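Exopolygalacturonase (Yersinia enterocolitica, PDB 2UVF) hydrolyses the galacturonan chains of pectin from their ends, as a periplasmic family 28 glycoside hydrolase built on a beta-helix. Local coordinates at residues 100-104 with 105-109; 47-50 with 51-54; 357-360 with 361-364; 542-545 with 546-549. All coordinates share one frame; numbering follows the deposited sequence. Where two conformers were deposited one is given.

Interaction 1 of 4, residues 100-104 with 105-109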
loop_
_atom_site.group_PDB
_atom_site.type_symbol
_atom_site.label_atom_id
_atom_site.label_comp_id
_atom_site.label_asym_id
_atom_site.label_seq_id
_atom_site.Cartn_x
_atom_site.Cartn_y
_atom_site.Cartn_z
ATOM N N VAL A 100 -16.154 3.842 -17.816
ATOM C CA VAL A 100 -17.547 3.805 -18.310
ATOM C C VAL A 100 -18.197 5.175 -18.366
ATOM O O VAL A 100 -19.009 5.445 -19.249
ATOM C CB VAL A 100 -18.400 2.896 -17.461
ATOM N N ASN A 101 -17.857 6.019 -17.393
ATOM C CA ASN A 101 -18.308 7.416 -17.313
ATOM C C ASN A 101 -17.620 8.346 -18.326
ATOM O O ASN A 101 -18.136 9.425 -18.641
ATOM C CB ASN A 101 -18.053 7.952 -15.891
ATOM C CG ASN A 101 -19.262 7.807 -14.978
ATOM O OD1 ASN A 101 -19.271 8.343 -13.868
ATOM N ND2 ASN A 101 -20.299 7.091 -15.444
ATOM N N ASP A 102 -16.510 7.924 -18.907
ATOM C CA ASP A 102 -15.565 8.861 -19.480
ATOM C C ASP A 102 -15.806 9.095 -20.963
ATOM O O ASP A 102 -15.064 8.673 -21.806
ATOM C CB ASP A 102 -14.123 8.437 -19.151
ATOM C CG ASP A 102 -13.105 9.403 -19.633
ATOM O OD1 ASP A 102 -13.397 10.543 -19.709
ATOM O OD2 ASP A 102 -12.018 9.033 -19.961
ATOM N N LYS A 103 -16.839 9.820 -21.304
ATOM C CA LYS A 103 -16.796 10.458 -22.616
ATOM C C LYS A 103 -15.912 11.679 -22.786
ATOM O O LYS A 103 -15.427 12.279 -21.844
ATOM C CB LYS A 103 -18.167 10.667 -23.232
ATOM C CG LYS A 103 -18.576 9.603 -24.188
ATOM C CD LYS A 103 -18.741 10.124 -25.597
ATOM C CE LYS A 103 -19.497 9.130 -26.482
ATOM N NZ LYS A 103 -19.418 9.467 -27.920
ATOM N N ASP A 104 -15.732 12.014 -24.047
ATOM C CA ASP A 104 -14.747 12.946 -24.530
ATOM C C ASP A 104 -13.324 12.540 -24.257
ATOM O O ASP A 104 -12.396 13.256 -24.552
ATOM C CB ASP A 104 -15.107 14.416 -24.272
ATOM C CG ASP A 104 -15.697 15.112 -25.527
ATOM O OD1 ASP A 104 -16.902 14.956 -25.870
ATOM O OD2 ASP A 104 -14.927 15.812 -26.184
ATOM N N ASN A 105 -13.180 11.332 -23.754
ATOM C CA ASN A 105 -11.875 10.696 -23.573
ATOM C C ASN A 105 -10.912 11.514 -22.697
ATOM O O ASN A 105 -9.733 11.688 -23.033
ATOM C CB ASN A 105 -11.236 10.434 -24.946
ATOM C CG ASN A 105 -11.501 9.036 -25.480
ATOM O OD1 ASN A 105 -10.745 8.555 -26.326
ATOM N ND2 ASN A 105 -12.562 8.378 -25.003
ATOM N N PHE A 106 -11.415 12.008 -21.568
ATOM C CA PHE A 106 -10.624 12.924 -20.748
ATOM C C PHE A 106 -9.546 12.198 -19.933
ATOM O O PHE A 106 -8.419 12.673 -19.833
ATOM C CB PHE A 106 -11.535 13.784 -19.861
ATOM C CG PHE A 106 -10.793 14.593 -18.834
ATOM C CD1 PHE A 106 -10.335 15.883 -19.134
ATOM C CD2 PHE A 106 -10.548 14.070 -17.555
ATOM C CE1 PHE A 106 -9.662 16.643 -18.168
ATOM C CE2 PHE A 106 -9.846 14.805 -16.601
ATOM C CZ PHE A 106 -9.406 16.094 -16.903
ATOM N N GLN A 107 -9.900 11.043 -19.383
ATOM C CA GLN A 107 -9.055 10.280 -18.459
ATOM C C GLN A 107 -7.913 9.537 -19.143
ATOM O O GLN A 107 -8.105 8.901 -20.190
ATOM C CB GLN A 107 -9.907 9.284 -17.644
ATOM C CG GLN A 107 -10.872 9.917 -16.608
ATOM C CD GLN A 107 -10.162 10.539 -15.423
ATOM O OE1 GLN A 107 -8.954 10.368 -15.247
ATOM N NE2 GLN A 107 -10.901 11.284 -14.619
ATOM N N HIS A 108 -6.720 9.639 -18.550
ATOM C CA HIS A 108 -5.569 8.846 -18.973
ATOM C C HIS A 108 -5.916 7.362 -18.912
ATOM O O HIS A 108 -6.314 6.846 -17.867
ATOM C CB HIS A 108 -4.330 9.118 -18.087
ATOM C CG HIS A 108 -3.112 8.364 -18.533
ATOM N ND1 HIS A 108 -2.249 8.849 -19.494
ATOM C CD2 HIS A 108 -2.647 7.139 -18.192
ATOM C CE1 HIS A 108 -1.298 7.957 -19.717
ATOM N NE2 HIS A 108 -1.518 6.912 -18.941
ATOM N N LYS A 109 -5.770 6.678 -20.040
ATOM C CA LYS A 109 -5.999 5.235 -20.105
ATOM C C LYS A 109 -4.744 4.466 -19.701
ATOM O O LYS A 109 -3.730 4.493 -20.386
ATOM C CB LYS A 109 -6.476 4.801 -21.502
ATOM C CG LYS A 109 -7.738 5.532 -22.023
ATOM C CD LYS A 109 -7.715 5.551 -23.571
ATOM C CE LYS A 109 -8.770 6.486 -24.182
ATOM N NZ LYS A 109 -8.343 7.922 -24.166
HETATM O O HOH W 1 -10.163 7.545 -21.235
#
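The carboxylate of Asp102 faces the backbone of Phe106 and Gln107 and spends one oxygen on each of their amides. Phe106 N gives its hydrogen to OD1 of Asp102 over 3.1 Å, coming in on the syn side and 16° out of the carboxylate plane. Gln107 N donates to the other oxygen, OD2 of Asp102, at 3.0 Å, also from the syn side but tilted further, by 31°. With CG anti to its backbone N (chi1 -176°), Asp102 reaches forward across the turn made by residues 103-105. A short, two-pronged acid suits this place because it can take both successive N-H groups at once. Asp102 centres an inverse gamma turn in this fibronectin type III loop, which joins helix 92-100 to strand 114-117. A water donates to OD2 of Asp102 and to O of Gln107, 2.7 Å from each. The side chain of Gln107 starts against the acid, its CB 3.1 Å from OD2 of Asp102, yet its amide plane is turned steeply from the carboxylate. Its chain then bends at chi2, carrying the amide to Thr528 and O of Met487 on the beta-helix. The ring of Phe106 likewise leaves the turn and rests on Thr528 and Gln560.

Interaction 2 of 4, residues 47-50 with 51-54; sequences AYDE and SSIV
O of Ala47 accepts the backbone N-H of Val54 at 2.9 Å, nearly in line with the carbonyl (C=O...N 174°). One step nearer the turn, O of Ser52 has two neighbours: N of Asp49 at 2.8 Å, a weak bond because its angle is only 121°, and CA of Tyr48 at 3.3 Å in a CA-H...O contact. Between these bonds Tyr48 and Ile53 form a single antiparallel bridge, so residues 47-54 make a small hairpin with Glu50 and Ser51 at its tip. The hairpin leads into strand 53-58 of the fibronectin type III domain. Apolar side chains meet across it: CB of Ala47 lies 3.8 Å from CB of Val54, and Tyr343 of the beta-helix packs on both. Small and branched aliphatic groups fit so close a pairing. CB of Tyr48 touches CG1 of Ile53 at 4.0 Å. With chi1 50°, Ser52 holds OG between its own N and carbonyl carbon, 3.1 Å from CB of Asp49. Near the tip, OD2 of Asp49 and OE1 of Glu50 stand 3.1 Å apart, two acceptors whose mutual repulsion is presumably eased by Arg188 of the beta-helix, which forms a salt bridge with each.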
loop_
_atom_site.group_PDB
_atom_site.type_symbol
_atom_site.label_atom_id
_atom_site.label_comp_id
_atom_site.label_asym_id
_atom_site.label_seq_id
_atom_site.Cartn_x
_atom_site.Cartn_y
_atom_site.Cartn_z
ATOM N N ALA A 47 6.239 -15.038 -6.306
ATOM C CA ALA A 47 4.989 -14.952 -7.061
ATOM C C ALA A 47 4.731 -16.209 -7.910
ATOM O O ALA A 47 4.242 -16.133 -9.044
ATOM C CB ALA A 47 4.984 -13.686 -7.939
ATOM N N TYR A 48 5.074 -17.368 -7.354
ATOM C CA TYR A 48 4.900 -18.633 -8.064
ATOM C C TYR A 48 4.536 -19.788 -7.138
ATOM O O TYR A 48 4.586 -19.673 -5.907
ATOM C CB TYR A 48 6.119 -18.960 -8.934
ATOM C CG TYR A 48 7.381 -19.223 -8.160
ATOM C CD1 TYR A 48 7.676 -20.501 -7.692
ATOM C CD2 TYR A 48 8.284 -18.204 -7.908
ATOM C CE1 TYR A 48 8.827 -20.754 -6.984
ATOM C CE2 TYR A 48 9.448 -18.449 -7.205
ATOM C CZ TYR A 48 9.712 -19.730 -6.745
ATOM O OH TYR A 48 10.859 -19.978 -6.036
ATOM N N ASP A 49 4.182 -20.900 -7.764
ATOM C CA ASP A 49 3.459 -21.980 -7.127
ATOM C C ASP A 49 3.946 -23.293 -7.727
ATOM O O ASP A 49 4.874 -23.300 -8.522
ATOM C CB ASP A 49 1.968 -21.810 -7.472
ATOM C CG ASP A 49 1.088 -21.995 -6.290
ATOM O OD1 ASP A 49 -0.149 -21.953 -6.443
ATOM O OD2 ASP A 49 1.650 -22.180 -5.191
ATOM N N GLU A 50 3.304 -24.397 -7.369
ATOM C CA GLU A 50 3.488 -25.647 -8.101
ATOM C C GLU A 50 2.748 -25.691 -9.448
ATOM O O GLU A 50 3.050 -26.540 -10.293
ATOM C CB GLU A 50 3.104 -26.857 -7.249
ATOM C CG GLU A 50 1.617 -26.979 -6.941
ATOM C CD GLU A 50 1.236 -26.243 -5.676
ATOM O OE1 GLU A 50 1.901 -25.231 -5.353
ATOM O OE2 GLU A 50 0.274 -26.680 -5.005
ATOM N N SER A 51 1.779 -24.799 -9.654
ATOM C CA SER A 51 1.043 -24.801 -10.920
ATOM C C SER A 51 0.844 -23.433 -11.571
ATOM O O SER A 51 0.207 -23.338 -12.619
ATOM C CB SER A 51 -0.283 -25.570 -10.813
ATOM O OG SER A 51 -1.009 -25.223 -9.655
ATOM N N SER A 52 1.388 -22.383 -10.965
ATOM C CA SER A 52 1.187 -21.031 -11.490
ATOM C C SER A 52 2.395 -20.125 -11.294
ATOM O O SER A 52 3.124 -20.256 -10.321
ATOM C CB SER A 52 -0.066 -20.389 -10.885
ATOM O OG SER A 52 -0.058 -20.516 -9.474
ATOM N N ILE A 53 2.587 -19.211 -12.242
ATOM C CA ILE A 53 3.641 -18.200 -12.197
ATOM C C ILE A 53 2.992 -16.856 -12.547
ATOM O O ILE A 53 2.147 -16.791 -13.449
ATOM C CB ILE A 53 4.811 -18.543 -13.187
ATOM C CG1 ILE A 53 5.468 -19.882 -12.803
ATOM C CG2 ILE A 53 5.858 -17.402 -13.260
ATOM C CD1 ILE A 53 6.318 -20.538 -13.920
ATOM N N VAL A 54 3.365 -15.806 -11.809
ATOM C CA VAL A 54 2.953 -14.426 -12.101
ATOM C C VAL A 54 4.100 -13.666 -12.791
ATOM O O VAL A 54 5.232 -13.653 -12.299
ATOM C CB VAL A 54 2.493 -13.665 -10.810
ATOM C CG1 VAL A 54 1.947 -12.268 -11.147
ATOM C CG2 VAL A 54 1.439 -14.454 -10.047
#

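Interaction 3 of 4, residues 357-360 with 361-364; sequences IMNL and ENHN
The carboxamides of Asn359 and Asn362 meet where strand 357-360 ends, with ND2 of Asn362 giving a hydrogen to OD1 of Asn359 at 3.0 Å. The bond is weak, bent to 131° at the hydrogen, and the two amide planes stand almost perpendicular, 86° apart. ND2 also passes over the stem of its partner, 3.4 Å from CB of Asn359. Both side chains place CG anti to the carbonyl carbon, chi1 being -65° in Asn359, and this turns the two amides toward each other across the bend. The chain bends at Glu361, whose backbone takes up the left-handed helical region. On its other side the amide of Asn362 brings OD1 within 3.0 Å of O of Leu360; two acceptors so near each other need donors, and Val339 N supplies one to OD1.

Asparagine suits such a buried corner because one flat group can both give and accept. Further bonds fix these amides: ND2 of Asn362 makes a second, weak bond to O of Leu336, its backbone N is held by Ser388, and ND2 of Asn359 reaches weakly to O of Glu384, a residue of the sugar pocket. The side chain of Leu360 lies about 6 Å from a bound galacturonate and packs on Tyr230 and Thr335. Strand 357-360 runs parallel to strands 334-339 and 383-386, one on either side, and past Asn362 the chain turns a corner at Asn364 into strand 365-368, on another face of the right-handed parallel beta-helix.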
loop_
_atom_site.group_PDB
_atom_site.type_symbol
_atom_site.label_atom_id
_atom_site.label_comp_id
_atom_site.label_asym_id
_atom_site.label_seq_id
_atom_site.Cartn_x
_atom_site.Cartn_y
_atom_site.Cartn_z
ATOM N N ILE A 357 -1.838 -3.913 7.073
ATOM C CA ILE A 357 -0.608 -4.687 6.835
ATOM C C ILE A 357 0.675 -3.862 7.029
ATOM O O ILE A 357 0.857 -2.823 6.398
ATOM C CB ILE A 357 -0.657 -5.387 5.443
ATOM C CG1 ILE A 357 -1.776 -6.434 5.447
ATOM C CG2 ILE A 357 0.707 -6.045 5.092
ATOM C CD1 ILE A 357 -2.184 -6.921 4.128
ATOM N N MET A 358 1.551 -4.338 7.916
ATOM C CA MET A 358 2.814 -3.664 8.220
ATOM C C MET A 358 4.006 -4.504 7.793
ATOM O O MET A 358 4.057 -5.702 8.083
ATOM C CB MET A 358 2.955 -3.380 9.721
ATOM C CG MET A 358 1.920 -2.435 10.314
ATOM S SD MET A 358 2.119 -2.348 12.108
ATOM C CE MET A 358 3.684 -1.454 12.224
ATOM N N ASN A 359 4.940 -3.864 7.087
ATOM C CA ASN A 359 6.214 -4.451 6.710
ATOM C C ASN A 359 7.275 -3.579 7.309
ATOM O O ASN A 359 7.354 -2.386 7.004
ATOM C CB ASN A 359 6.394 -4.459 5.194
ATOM C CG ASN A 359 5.409 -5.336 4.510
ATOM O OD1 ASN A 359 5.679 -6.509 4.271
ATOM N ND2 ASN A 359 4.224 -4.788 4.224
ATOM N N LEU A 360 8.061 -4.168 8.203
ATOM C CA LEU A 360 9.099 -3.430 8.904
ATOM C C LEU A 360 10.448 -4.080 8.599
ATOM O O LEU A 360 10.651 -5.263 8.873
ATOM C CB LEU A 360 8.808 -3.381 10.417
ATOM C CG LEU A 360 7.550 -2.631 10.920
ATOM C CD1 LEU A 360 7.492 -2.694 12.412
ATOM C CD2 LEU A 360 7.435 -1.162 10.437
ATOM N N GLU A 361 11.353 -3.307 8.003
ATOM C CA GLU A 361 12.677 -3.804 7.708
ATOM C C GLU A 361 12.685 -5.084 6.849
ATOM O O GLU A 361 13.512 -5.932 7.036
ATOM C CB GLU A 361 13.520 -3.949 9.003
ATOM C CG GLU A 361 14.177 -2.671 9.482
ATOM C CD GLU A 361 14.961 -2.789 10.780
ATOM O OE1 GLU A 361 16.189 -2.983 10.784
ATOM O OE2 GLU A 361 14.358 -2.666 11.847
ATOM N N ASN A 362 11.798 -5.128 5.854
ATOM C CA ASN A 362 11.749 -6.236 4.914
ATOM C C ASN A 362 12.489 -5.929 3.613
ATOM O O ASN A 362 12.689 -4.759 3.246
ATOM C CB ASN A 362 10.303 -6.604 4.595
ATOM C CG ASN A 362 9.560 -7.103 5.786
ATOM O OD1 ASN A 362 10.155 -7.357 6.833
ATOM N ND2 ASN A 362 8.257 -7.257 5.650
ATOM N N HIS A 363 12.919 -6.998 2.940
ATOM C CA HIS A 363 13.379 -6.905 1.580
ATOM C C HIS A 363 12.494 -7.794 0.742
ATOM O O HIS A 363 12.016 -8.825 1.232
ATOM C CB HIS A 363 14.829 -7.386 1.431
ATOM C CG HIS A 363 15.846 -6.472 2.031
ATOM N ND1 HIS A 363 17.173 -6.822 2.142
ATOM C CD2 HIS A 363 15.729 -5.244 2.590
ATOM C CE1 HIS A 363 17.836 -5.830 2.712
ATOM N NE2 HIS A 363 16.982 -4.865 3.000
ATOM N N ASN A 364 12.309 -7.402 -0.520
ATOM C CA ASN A 364 11.628 -8.214 -1.537
ATOM C C ASN A 364 10.214 -8.619 -1.145
ATOM O O ASN A 364 9.925 -9.798 -0.979
ATOM C CB ASN A 364 12.475 -9.448 -1.887
ATOM C CG ASN A 364 13.934 -9.105 -2.092
ATOM O OD1 ASN A 364 14.271 -7.999 -2.555
ATOM N ND2 ASN A 364 14.820 -10.035 -1.711
#

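Interaction 4 of 4, residues 542-545 with 546-549; sequences KGDT and ANKA
The flat carbonyl of Asp544 is approached on both faces by backbone amides: Asn547 N from one and Ala549 N from the opposite one, each 2.9 Å from O of Asp544. The donors lie 52° and 49° out of the carbonyl plane, so two bonds grip this oxygen without competing for one position. The carbonyl of Ala549, by contrast, is met within its plane, N of Asp544 donating to O of Ala549 at only 2.6 Å and nearly straight, 165° at the hydrogen. Lys548 N adds a bond to O of Thr545, 3.0 Å long, from above the carbonyl. Together these bonds close a tight hairpin in the loop between strands 539-542 and 551-562 of the beta-helix. Asp544 and Ala549 form its antiparallel hydrogen-bonded pair, and because Lys548 also faces Asp544 the arrangement is a G1 beta bulge, with Lys548 in the left-handed region. The side chains of Asp544 and Asn547 run side by side, pointing the same way. The small methyl of Ala549 fits beside Asp544, the CB atoms of Ala549 and Asp544 3.9 Å apart. Gly543, bare of a side chain, lets its CA come 3.5 Å from O of Ala549 in a CA-H...O contact. The side chain of Lys542 curls over so that its NZ meets O of Gly543 at 3.3 Å, from above the carbonyl plane, while N of Gly543 is held by Asp571.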
loop_
_atom_site.group_PDB
_atom_site.type_symbol
_atom_site.label_atom_id
_atom_site.label_comp_id
_atom_site.label_asym_id
_atom_site.label_seq_id
_atom_site.Cartn_x
_atom_site.Cartn_y
_atom_site.Cartn_z
ATOM N N LYS A 542 3.995 23.391 0.477
ATOM C CA LYS A 542 4.312 24.337 1.560
ATOM C C LYS A 542 5.483 23.855 2.423
ATOM O O LYS A 542 5.484 22.724 2.919
ATOM C CB LYS A 542 3.098 24.594 2.458
ATOM C CG LYS A 542 3.145 25.959 3.145
ATOM C CD LYS A 542 2.672 25.935 4.601
ATOM C CE LYS A 542 2.872 27.301 5.268
ATOM N NZ LYS A 542 4.291 27.820 5.215
ATOM N N GLY A 543 6.471 24.722 2.604
ATOM C CA GLY A 543 7.611 24.420 3.461
ATOM C C GLY A 543 7.679 25.386 4.625
ATOM O O GLY A 543 6.679 25.617 5.313
ATOM N N ASP A 544 8.875 25.937 4.839
ATOM C CA ASP A 544 9.106 27.061 5.757
ATOM C C ASP A 544 10.397 27.769 5.326
ATOM O O ASP A 544 11.457 27.529 5.914
ATOM C CB ASP A 544 9.217 26.574 7.210
ATOM C CG ASP A 544 8.757 27.624 8.220
ATOM O OD1 ASP A 544 8.749 28.834 7.884
ATOM O OD2 ASP A 544 8.398 27.235 9.357
ATOM N N THR A 545 10.309 28.611 4.286
ATOM C CA THR A 545 11.507 29.235 3.671
ATOM C C THR A 545 12.198 30.238 4.614
ATOM O O THR A 545 13.429 30.392 4.571
ATOM C CB THR A 545 11.237 29.815 2.225
ATOM O OG1 THR A 545 11.453 28.789 1.238
ATOM C CG2 THR A 545 12.155 31.003 1.887
ATOM N N ALA A 546 11.411 30.887 5.477
ATOM C CA ALA A 546 11.958 31.677 6.581
ATOM C C ALA A 546 13.047 30.871 7.302
ATOM O O ALA A 546 14.124 31.394 7.610
ATOM C CB ALA A 546 10.847 32.084 7.565
ATOM N N ASN A 547 12.762 29.587 7.521
ATOM C CA ASN A 547 13.640 28.698 8.271
ATOM C C ASN A 547 14.398 27.697 7.383
ATOM O O ASN A 547 14.685 26.560 7.788
ATOM C CB ASN A 547 12.824 28.005 9.363
ATOM C CG ASN A 547 12.006 28.995 10.188
ATOM O OD1 ASN A 547 10.778 28.903 10.257
ATOM N ND2 ASN A 547 12.689 29.965 10.802
ATOM N N LYS A 548 14.725 28.160 6.175
ATOM C CA LYS A 548 15.496 27.413 5.162
ATOM C C LYS A 548 14.856 26.103 4.679
ATOM O O LYS A 548 15.443 25.391 3.852
ATOM C CB LYS A 548 16.967 27.189 5.592
ATOM C CG LYS A 548 17.869 28.436 5.539
ATOM C CD LYS A 548 19.334 28.051 5.281
ATOM C CE LYS A 548 20.300 29.153 5.698
ATOM N NZ LYS A 548 20.365 29.332 7.189
ATOM N N ALA A 549 13.657 25.799 5.177
ATOM C CA ALA A 549 12.914 24.600 4.766
ATOM C C ALA A 549 12.128 24.829 3.470
ATOM O O ALA A 549 11.009 25.362 3.491
ATOM C CB ALA A 549 11.987 24.117 5.892
#

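In the fold
All four contacts are local turns, but their settings differ. Interactions 1 and 2 both belong to the fibronectin type III domain, about 35 Å apart between centres, and each has residues that touch the beta-helix. The first is a surface loop held by a carboxylate and a water, the second a partly buried hairpin with apolar pairs and acids shared with an arginine. Interaction 3 is the buried one, in the beta-helix near the sugar, where amides do the work; its nearest atoms come within about 8 Å of interaction 2. Interaction 4, on the opposite side of the chain's centre from interaction 2, is a partly buried loop of the same beta-helix, held mainly by backbone bonds.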